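Local coordinates for protein PaxB (Photorhabdus luminescens, PDB 6EK4) that probably acts as one component of a two-component alpha-helical pore-forming toxin of the YaxAB type, which inserts into target membranes, at residues 18-24 and 346-352; 184-188 and 250-254. Residue numbers count along the deposited sequence, not the author numbering.

How the contacts relate
Starting at the N terminus, the chain enters helix 19-35, whose first turns meet the end of helix 326-348 and the tail after it in contact 1; with 321 residues between its segments, this contact closes a loop of almost the whole chain. Contact 2 lies within that loop and closes a much smaller one: helix 149-193 runs out, the chain passes through helix 217-237, and helix 247-321 starts back, tied to helix 149-193. The contacts do not touch: their centres lie about 72 Å apart and their nearest atoms about 57 Å, along an elongated, all-helical molecule. Helix 247-321 covers much of that distance, and helix 326-348 delivers the chain to contact 1.

Contact 1 of 2, residues 18-24 and 346-352; sequences NVKTLSQ and QYHSMLL
Residues 19-24 form the first turns of helix 19-35; in 346-352, helix 326-348 ends, Ser349 leaves helical angles, and Met350 to Leu352 run extended. CA atoms pair as Val19-Gln346 (6.8 Å), Lys20-Met350 (6.5 Å) and Gln24-Leu352 (6.1 Å).

At the helix start, Asn18 is the N-cap, its OD1 weakly accepting from Lys20 N and Thr21 N; Val19 N donates to Gln346 OE1 (3.0 Å; Gln346 chi1 m, chi2 t). A water 2.7 Å from Tyr347 OH donates weakly to Val19 O. One turn on, Ser23 OG bonds Asp58, and Gln24 OE1 accepts from Ser353 N and lies 3.4 Å from Leu352 CA. Lys20 CE is 3.3 Å from Leu351 O.

Apolar contacts centre on Val19 (chi1 m): CG2 makes a CH-pi contact, 3.8 Å from the Tyr347 ring centroid, and lies 3.6 Å from Met350 CE. Met350 (chi1 t, chi2 t, chi3 m) puts SD 3.8 Å from Ser23 CB.

The chain ends thus meet through mixed chemistry: a small apolar patch, and an amide oxygen taking an NH no preceding turn can serve.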
ATOM      1  N   ASN A  18      11.748 -10.655 -14.341  1.00 75.01           N
ATOM      2  CA  ASN A  18      11.801 -11.159 -12.973  1.00 74.97           C
ATOM      3  C   ASN A  18      10.392 -11.559 -12.535  1.00 73.71           C
ATOM      4  O   ASN A  18       9.574 -10.706 -12.189  1.00 73.26           O
ATOM      5  CB  ASN A  18      12.385 -10.092 -12.036  1.00 75.57           C
ATOM      6  CG  ASN A  18      12.805 -10.654 -10.687  1.00 75.58           C
ATOM      7  OD1 ASN A  18      12.263 -11.654 -10.216  1.00 75.71           O
ATOM      8  ND2 ASN A  18      13.778 -10.006 -10.056  1.00 76.03           N
ATOM      9  N   VAL A  19      10.112 -12.860 -12.564  1.00 73.55           N
ATOM     10  CA  VAL A  19       8.790 -13.376 -12.189  1.00 72.87           C
ATOM     11  C   VAL A  19       8.526 -13.333 -10.679  1.00 73.26           C
ATOM     12  O   VAL A  19       7.374 -13.422 -10.250  1.00 72.46           O
ATOM     13  CB  VAL A  19       8.551 -14.811 -12.720  1.00 72.49           C
ATOM     14  CG1 VAL A  19       8.475 -14.805 -14.240  1.00 72.02           C
ATOM     15  CG2 VAL A  19       9.623 -15.779 -12.230  1.00 73.33           C
ATOM     16  N   LYS A  20       9.588 -13.205  -9.882  1.00 74.79           N
ATOM     17  CA  LYS A  20       9.450 -13.017  -8.434  1.00 75.41           C
ATOM     18  C   LYS A  20       8.859 -11.641  -8.136  1.00 74.78           C
ATOM     19  O   LYS A  20       7.945 -11.516  -7.323  1.00 74.69           O
ATOM     20  CB  LYS A  20      10.800 -13.173  -7.727  1.00 76.59           C
ATOM     21  CG  LYS A  20      10.694 -13.293  -6.213  1.00 77.19           C
ATOM     22  CD  LYS A  20      12.061 -13.338  -5.551  1.00 79.18           C
ATOM     23  CE  LYS A  20      11.941 -13.575  -4.055  1.00 80.19           C
ATOM     24  NZ  LYS A  20      13.213 -13.290  -3.333  1.00 81.98           N
ATOM     25  N   THR A  21       9.388 -10.617  -8.800  1.00 74.75           N
ATOM     26  CA  THR A  21       8.852  -9.260  -8.697  1.00 74.50           C
ATOM     27  C   THR A  21       7.393  -9.208  -9.164  1.00 74.16           C
ATOM     28  O   THR A  21       6.586  -8.451  -8.616  1.00 74.69           O
ATOM     29  CB  THR A  21       9.695  -8.269  -9.526  1.00 74.64           C
ATOM     30  OG1 THR A  21      11.053  -8.299  -9.067  1.00 75.34           O
ATOM     31  CG2 THR A  21       9.157  -6.849  -9.404  1.00 74.50           C
ATOM     32  N   LEU A  22       7.066 -10.018 -10.169  1.00 73.96           N
ATOM     33  CA  LEU A  22       5.702 -10.122 -10.685  1.00 73.04           C
ATOM     34  C   LEU A  22       4.787 -10.776  -9.650  1.00 72.55           C
ATOM     35  O   LEU A  22       3.740 -10.228  -9.310  1.00 72.37           O
ATOM     36  CB  LEU A  22       5.684 -10.931 -11.993  1.00 73.00           C
ATOM     37  CG  LEU A  22       4.491 -10.755 -12.941  1.00 72.57           C
ATOM     38  CD1 LEU A  22       4.770 -11.460 -14.261  1.00 72.40           C
ATOM     39  CD2 LEU A  22       3.186 -11.257 -12.338  1.00 72.39           C
ATOM     40  N   SER A  23       5.196 -11.941  -9.152  1.00 72.55           N
ATOM     41  CA  SER A  23       4.375 -12.724  -8.222  1.00 72.53           C
ATOM     42  C   SER A  23       4.273 -12.097  -6.830  1.00 72.01           C
ATOM     43  O   SER A  23       3.228 -12.191  -6.183  1.00 71.62           O
ATOM     44  CB  SER A  23       4.911 -14.153  -8.108  1.00 73.74           C
ATOM     45  OG  SER A  23       4.800 -14.834  -9.347  1.00 74.32           O
ATOM     46  N   GLN A  24       5.355 -11.471  -6.370  1.00 71.91           N
ATOM     47  CA  GLN A  24       5.362 -10.794  -5.073  1.00 71.83           C
ATOM     48  C   GLN A  24       4.425  -9.586  -5.083  1.00 70.82           C
ATOM     49  O   GLN A  24       3.778  -9.293  -4.079  1.00 70.88           O
ATOM     50  CB  GLN A  24       6.784 -10.358  -4.694  1.00 73.20           C
ATOM     51  CG  GLN A  24       6.917  -9.741  -3.306  1.00 74.02           C
ATOM     52  CD  GLN A  24       6.587 -10.716  -2.191  1.00 75.17           C
ATOM     53  OE1 GLN A  24       7.184 -11.788  -2.093  1.00 76.75           O
ATOM     54  NE2 GLN A  24       5.636 -10.345  -1.338  1.00 74.98           N
ATOM     55  N   GLN A 346      13.461 -19.570 -11.889  1.00 74.69           N
ATOM     56  CA  GLN A 346      12.977 -18.534 -10.976  1.00 74.34           C
ATOM     57  C   GLN A 346      11.779 -19.020 -10.166  1.00 74.73           C
ATOM     58  O   GLN A 346      11.746 -18.854  -8.948  1.00 75.11           O
ATOM     59  CB  GLN A 346      12.601 -17.266 -11.743  1.00 72.71           C
ATOM     60  CG  GLN A 346      13.779 -16.563 -12.393  1.00 72.96           C
ATOM     61  CD  GLN A 346      13.379 -15.265 -13.068  1.00 71.98           C
ATOM     62  OE1 GLN A 346      12.680 -14.441 -12.484  1.00 71.50           O
ATOM     63  NE2 GLN A 346      13.825 -15.078 -14.305  1.00 72.08           N
ATOM     64  N   TYR A 347      10.802 -19.614 -10.850  1.00 75.57           N
ATOM     65  CA  TYR A 347       9.613 -20.166 -10.188  1.00 76.52           C
ATOM     66  C   TYR A 347       9.961 -21.298  -9.224  1.00 79.08           C
ATOM     67  O   TYR A 347       9.397 -21.382  -8.133  1.00 79.70           O
ATOM     68  CB  TYR A 347       8.593 -20.674 -11.217  1.00 75.41           C
ATOM     69  CG  TYR A 347       7.813 -19.581 -11.916  1.00 73.80           C
ATOM     70  CD1 TYR A 347       7.057 -18.665 -11.190  1.00 73.06           C
ATOM     71  CD2 TYR A 347       7.810 -19.475 -13.304  1.00 73.50           C
ATOM     72  CE1 TYR A 347       6.336 -17.667 -11.823  1.00 72.22           C
ATOM     73  CE2 TYR A 347       7.092 -18.480 -13.946  1.00 72.55           C
ATOM     74  CZ  TYR A 347       6.356 -17.579 -13.200  1.00 71.78           C
ATOM     75  OH  TYR A 347       5.639 -16.588 -13.827  1.00 71.60           O
ATOM     76  N   HIS A 348      10.885 -22.164  -9.634  1.00 81.65           N
ATOM     77  CA  HIS A 348      11.307 -23.298  -8.813  1.00 84.83           C
ATOM     78  C   HIS A 348      11.902 -22.861  -7.470  1.00 86.89           C
ATOM     79  O   HIS A 348      11.605 -23.459  -6.435  1.00 88.28           O
ATOM     80  CB  HIS A 348      12.317 -24.159  -9.578  1.00 86.21           C
ATOM     81  CG  HIS A 348      12.912 -25.265  -8.762  1.00 88.73           C
ATOM     82  ND1 HIS A 348      12.228 -26.425  -8.466  1.00 89.76           N
ATOM     83  CD2 HIS A 348      14.129 -25.387  -8.179  1.00 90.98           C
ATOM     84  CE1 HIS A 348      12.996 -27.212  -7.736  1.00 92.05           C
ATOM     85  NE2 HIS A 348      14.155 -26.607  -7.548  1.00 92.78           N
ATOM     86  N   SER A 349      12.733 -21.820  -7.496  1.00 88.13           N
ATOM     87  CA  SER A 349      13.440 -21.351  -6.301  1.00 90.59           C
ATOM     88  C   SER A 349      12.843 -20.065  -5.722  1.00 90.82           C
ATOM     89  O   SER A 349      13.544 -19.293  -5.064  1.00 92.09           O
ATOM     90  CB  SER A 349      14.921 -21.135  -6.634  1.00 92.08           C
ATOM     91  OG  SER A 349      15.084 -20.110  -7.598  1.00 91.04           O
ATOM     92  N   MET A 350      11.549 -19.844  -5.948  1.00 90.27           N
ATOM     93  CA  MET A 350      10.895 -18.612  -5.512  1.00 89.67           C
ATOM     94  C   MET A 350      10.518 -18.684  -4.035  1.00 92.25           C
ATOM     95  O   MET A 350       9.876 -19.642  -3.599  1.00 92.24           O
ATOM     96  CB  MET A 350       9.642 -18.342  -6.350  1.00 87.16           C
ATOM     97  CG  MET A 350       9.083 -16.939  -6.176  1.00 85.29           C
ATOM     98  SD  MET A 350       7.755 -16.543  -7.328  1.00 82.21           S
ATOM     99  CE  MET A 350       8.664 -16.391  -8.861  1.00 82.65           C
ATOM    100  N   LEU A 351      10.928 -17.664  -3.279  1.00 95.48           N
ATOM    101  CA  LEU A 351      10.564 -17.512  -1.868  1.00 97.41           C
ATOM    102  C   LEU A 351       9.833 -16.184  -1.673  1.00 98.01           C
ATOM    103  O   LEU A 351      10.464 -15.126  -1.610  1.00 98.53           O
ATOM    104  CB  LEU A 351      11.814 -17.552  -0.979  1.00 99.19           C
ATOM    105  CG  LEU A 351      12.347 -18.918  -0.535  1.00100.83           C
ATOM    106  CD1 LEU A 351      12.670 -19.818  -1.719  1.00101.43           C
ATOM    107  CD2 LEU A 351      13.574 -18.734   0.349  1.00102.26           C
ATOM    108  N   LEU A 352       8.506 -16.242  -1.582  1.00 99.26           N
ATOM    109  CA  LEU A 352       7.685 -15.043  -1.398  1.00100.19           C
ATOM    110  C   LEU A 352       7.552 -14.679   0.081  1.00103.04           C
ATOM    111  O   LEU A 352       7.955 -15.445   0.958  1.00104.66           O
ATOM    112  CB  LEU A 352       6.294 -15.242  -2.009  1.00 98.73           C
ATOM    113  CG  LEU A 352       6.239 -15.537  -3.510  1.00 98.37           C
ATOM    114  CD1 LEU A 352       4.800 -15.766  -3.948  1.00 97.36           C
ATOM    115  CD2 LEU A 352       6.874 -14.414  -4.317  1.00 97.89           C
TER
HETATM  116  O   HOH W   1       4.811 -14.549 -12.260  1.00 62.23           O

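Contact 2 of 2, residues 184-188 and 250-254; sequences IIESQ and LADAR
Both segments are regular alpha helix: 184-188 belongs to helix 149-193 and 250-254 to helix 247-321. Their N-to-C directions differ by 153° (signed crossing angle -153°), so they run roughly antiparallel, with the local axes 10.4 Å apart at closest approach. The nearest CA atoms are those of Ile184 and Arg254, 6.8 Å apart.

Ile184 (chi1 m, chi2 t) points toward the partner helix. Its CG2 lies 3.7 Å from Leu250 O, 3.8 Å from Leu250 CD1 and 4.1 Å from Arg254 CB, and its CD1 is 4.3 Å from Ala253 CB. Ile185 (chi1 m, chi2 t) leaves its backbone sideways, but CG1 lies over one face of the Arg254 guanidinium, 3.8 Å from NH1. Ser187 adds CB at 4.2 Å from Leu250 CD2, while its hydroxyl bonds Ala226 O. Gln188 (chi1 m, chi2 t) reaches across with CG 3.6 Å from Leu250 CD2 and NE2 3.7 Å from Ala251 CA. Its OE1 lies near the guanidinium plane and accepts a hydrogen bond from Arg254 NH1 (3.2 Å, 152°); Arg254 extends to it with chi1 to chi3 all t. Leu250 takes chi1 t and chi2 p.

Helix 217-237 joins the packing: Ile233 touches Ile184, and Ala234 touches Leu250 and Ala253. The arrangement is thus antiparallel helix packing with a third helix against it; the contact's centre lies about 55 Å from the centre of the chain. Aliphatic contacts dominate, and beside them runs one hydrogen bond from a charged guanidinium to a neutral amide oxygen, without a salt bridge between these segments.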
ATOM      1  N   ILE A 184      -7.485  27.274  43.815  1.00 74.09           N
ATOM      2  CA  ILE A 184      -8.664  27.376  44.677  1.00 73.15           C
ATOM      3  C   ILE A 184      -8.683  26.256  45.722  1.00 72.86           C
ATOM      4  O   ILE A 184      -9.088  26.476  46.863  1.00 72.64           O
ATOM      5  CB  ILE A 184      -9.970  27.359  43.845  1.00 72.48           C
ATOM      6  CG1 ILE A 184     -10.061  28.633  42.996  1.00 72.72           C
ATOM      7  CG2 ILE A 184     -11.196  27.237  44.746  1.00 72.46           C
ATOM      8  CD1 ILE A 184     -11.218  28.650  42.020  1.00 72.78           C
ATOM      9  N   ILE A 185      -8.245  25.063  45.332  1.00 73.48           N
ATOM     10  CA  ILE A 185      -8.163  23.932  46.260  1.00 74.40           C
ATOM     11  C   ILE A 185      -7.166  24.222  47.387  1.00 75.23           C
ATOM     12  O   ILE A 185      -7.430  23.898  48.545  1.00 75.72           O
ATOM     13  CB  ILE A 185      -7.806  22.616  45.529  1.00 74.28           C
ATOM     14  CG1 ILE A 185      -8.984  22.171  44.654  1.00 74.11           C
ATOM     15  CG2 ILE A 185      -7.459  21.510  46.524  1.00 74.59           C
ATOM     16  CD1 ILE A 185      -8.626  21.151  43.594  1.00 74.84           C
ATOM     17  N   GLU A 186      -6.033  24.834  47.045  1.00 76.27           N
ATOM     18  CA  GLU A 186      -5.030  25.216  48.043  1.00 77.61           C
ATOM     19  C   GLU A 186      -5.560  26.289  48.996  1.00 77.09           C
ATOM     20  O   GLU A 186      -5.223  26.285  50.179  1.00 77.36           O
ATOM     21  CB  GLU A 186      -3.744  25.708  47.367  1.00 79.40           C
ATOM     22  CG  GLU A 186      -2.961  24.626  46.634  1.00 81.37           C
ATOM     23  CD  GLU A 186      -2.051  23.816  47.544  1.00 83.77           C
ATOM     24  OE1 GLU A 186      -0.945  23.443  47.095  1.00 86.44           O
ATOM     25  OE2 GLU A 186      -2.433  23.547  48.702  1.00 84.81           O
ATOM     26  N   SER A 187      -6.383  27.200  48.478  1.00 76.48           N
ATOM     27  CA  SER A 187      -7.031  28.221  49.305  1.00 76.35           C
ATOM     28  C   SER A 187      -7.972  27.594  50.324  1.00 76.14           C
ATOM     29  O   SER A 187      -7.969  27.973  51.493  1.00 77.01           O
ATOM     30  CB  SER A 187      -7.811  29.214  48.439  1.00 76.08           C
ATOM     31  OG  SER A 187      -6.932  30.072  47.745  1.00 77.25           O
ATOM     32  N   GLN A 188      -8.782  26.642  49.871  1.00 75.51           N
ATOM     33  CA  GLN A 188      -9.696  25.926  50.755  1.00 75.06           C
ATOM     34  C   GLN A 188      -8.944  25.153  51.837  1.00 76.15           C
ATOM     35  O   GLN A 188      -9.364  25.136  52.993  1.00 75.71           O
ATOM     36  CB  GLN A 188     -10.587  24.977  49.947  1.00 74.64           C
ATOM     37  CG  GLN A 188     -11.642  25.693  49.117  1.00 73.81           C
ATOM     38  CD  GLN A 188     -12.464  24.749  48.259  1.00 73.58           C
ATOM     39  OE1 GLN A 188     -11.937  23.800  47.673  1.00 73.04           O
ATOM     40  NE2 GLN A 188     -13.764  25.012  48.171  1.00 73.24           N
ATOM     41  N   LEU A 250     -16.437  30.481  46.882  1.00 78.71           N
ATOM     42  CA  LEU A 250     -15.172  29.842  46.515  1.00 77.96           C
ATOM     43  C   LEU A 250     -15.415  28.415  46.013  1.00 78.14           C
ATOM     44  O   LEU A 250     -14.840  27.999  45.006  1.00 77.29           O
ATOM     45  CB  LEU A 250     -14.212  29.827  47.712  1.00 77.02           C
ATOM     46  CG  LEU A 250     -12.760  29.417  47.452  1.00 76.42           C
ATOM     47  CD1 LEU A 250     -12.054  30.439  46.576  1.00 76.91           C
ATOM     48  CD2 LEU A 250     -12.017  29.239  48.766  1.00 76.13           C
ATOM     49  N   ALA A 251     -16.269  27.679  46.721  1.00 79.47           N
ATOM     50  CA  ALA A 251     -16.658  26.323  46.320  1.00 80.17           C
ATOM     51  C   ALA A 251     -17.510  26.341  45.051  1.00 81.86           C
ATOM     52  O   ALA A 251     -17.400  25.448  44.208  1.00 82.01           O
ATOM     53  CB  ALA A 251     -17.412  25.635  47.448  1.00 80.15           C
ATOM     54  N   ASP A 252     -18.363  27.355  44.928  1.00 83.68           N
ATOM     55  CA  ASP A 252     -19.175  27.561  43.728  1.00 84.74           C
ATOM     56  C   ASP A 252     -18.296  27.851  42.506  1.00 83.60           C
ATOM     57  O   ASP A 252     -18.597  27.400  41.401  1.00 83.06           O
ATOM     58  CB  ASP A 252     -20.165  28.711  43.957  1.00 87.37           C
ATOM     59  CG  ASP A 252     -21.091  28.943  42.771  1.00 90.07           C
ATOM     60  OD1 ASP A 252     -21.498  27.957  42.117  1.00 91.55           O
ATOM     61  OD2 ASP A 252     -21.421  30.118  42.502  1.00 92.12           O
ATOM     62  N   ALA A 253     -17.215  28.603  42.715  1.00 83.04           N
ATOM     63  CA  ALA A 253     -16.265  28.918  41.644  1.00 82.53           C
ATOM     64  C   ALA A 253     -15.517  27.676  41.160  1.00 81.42           C
ATOM     65  O   ALA A 253     -15.254  27.530  39.964  1.00 81.42           O
ATOM     66  CB  ALA A 253     -15.274  29.975  42.112  1.00 82.48           C
ATOM     67  N   ARG A 254     -15.170  26.791  42.093  1.00 80.28           N
ATOM     68  CA  ARG A 254     -14.525  25.522  41.759  1.00 79.54           C
ATOM     69  C   ARG A 254     -15.473  24.609  40.980  1.00 79.80           C
ATOM     70  O   ARG A 254     -15.051  23.924  40.048  1.00 79.79           O
ATOM     71  CB  ARG A 254     -14.042  24.813  43.033  1.00 78.88           C
ATOM     72  CG  ARG A 254     -13.477  23.418  42.800  1.00 78.24           C
ATOM     73  CD  ARG A 254     -13.025  22.766  44.096  1.00 77.88           C
ATOM     74  NE  ARG A 254     -12.936  21.311  43.970  1.00 77.54           N
ATOM     75  CZ  ARG A 254     -12.593  20.483  44.957  1.00 77.69           C
ATOM     76  NH1 ARG A 254     -12.293  20.952  46.166  1.00 78.54           N
ATOM     77  NH2 ARG A 254     -12.549  19.176  44.735  1.00 77.63           N
TER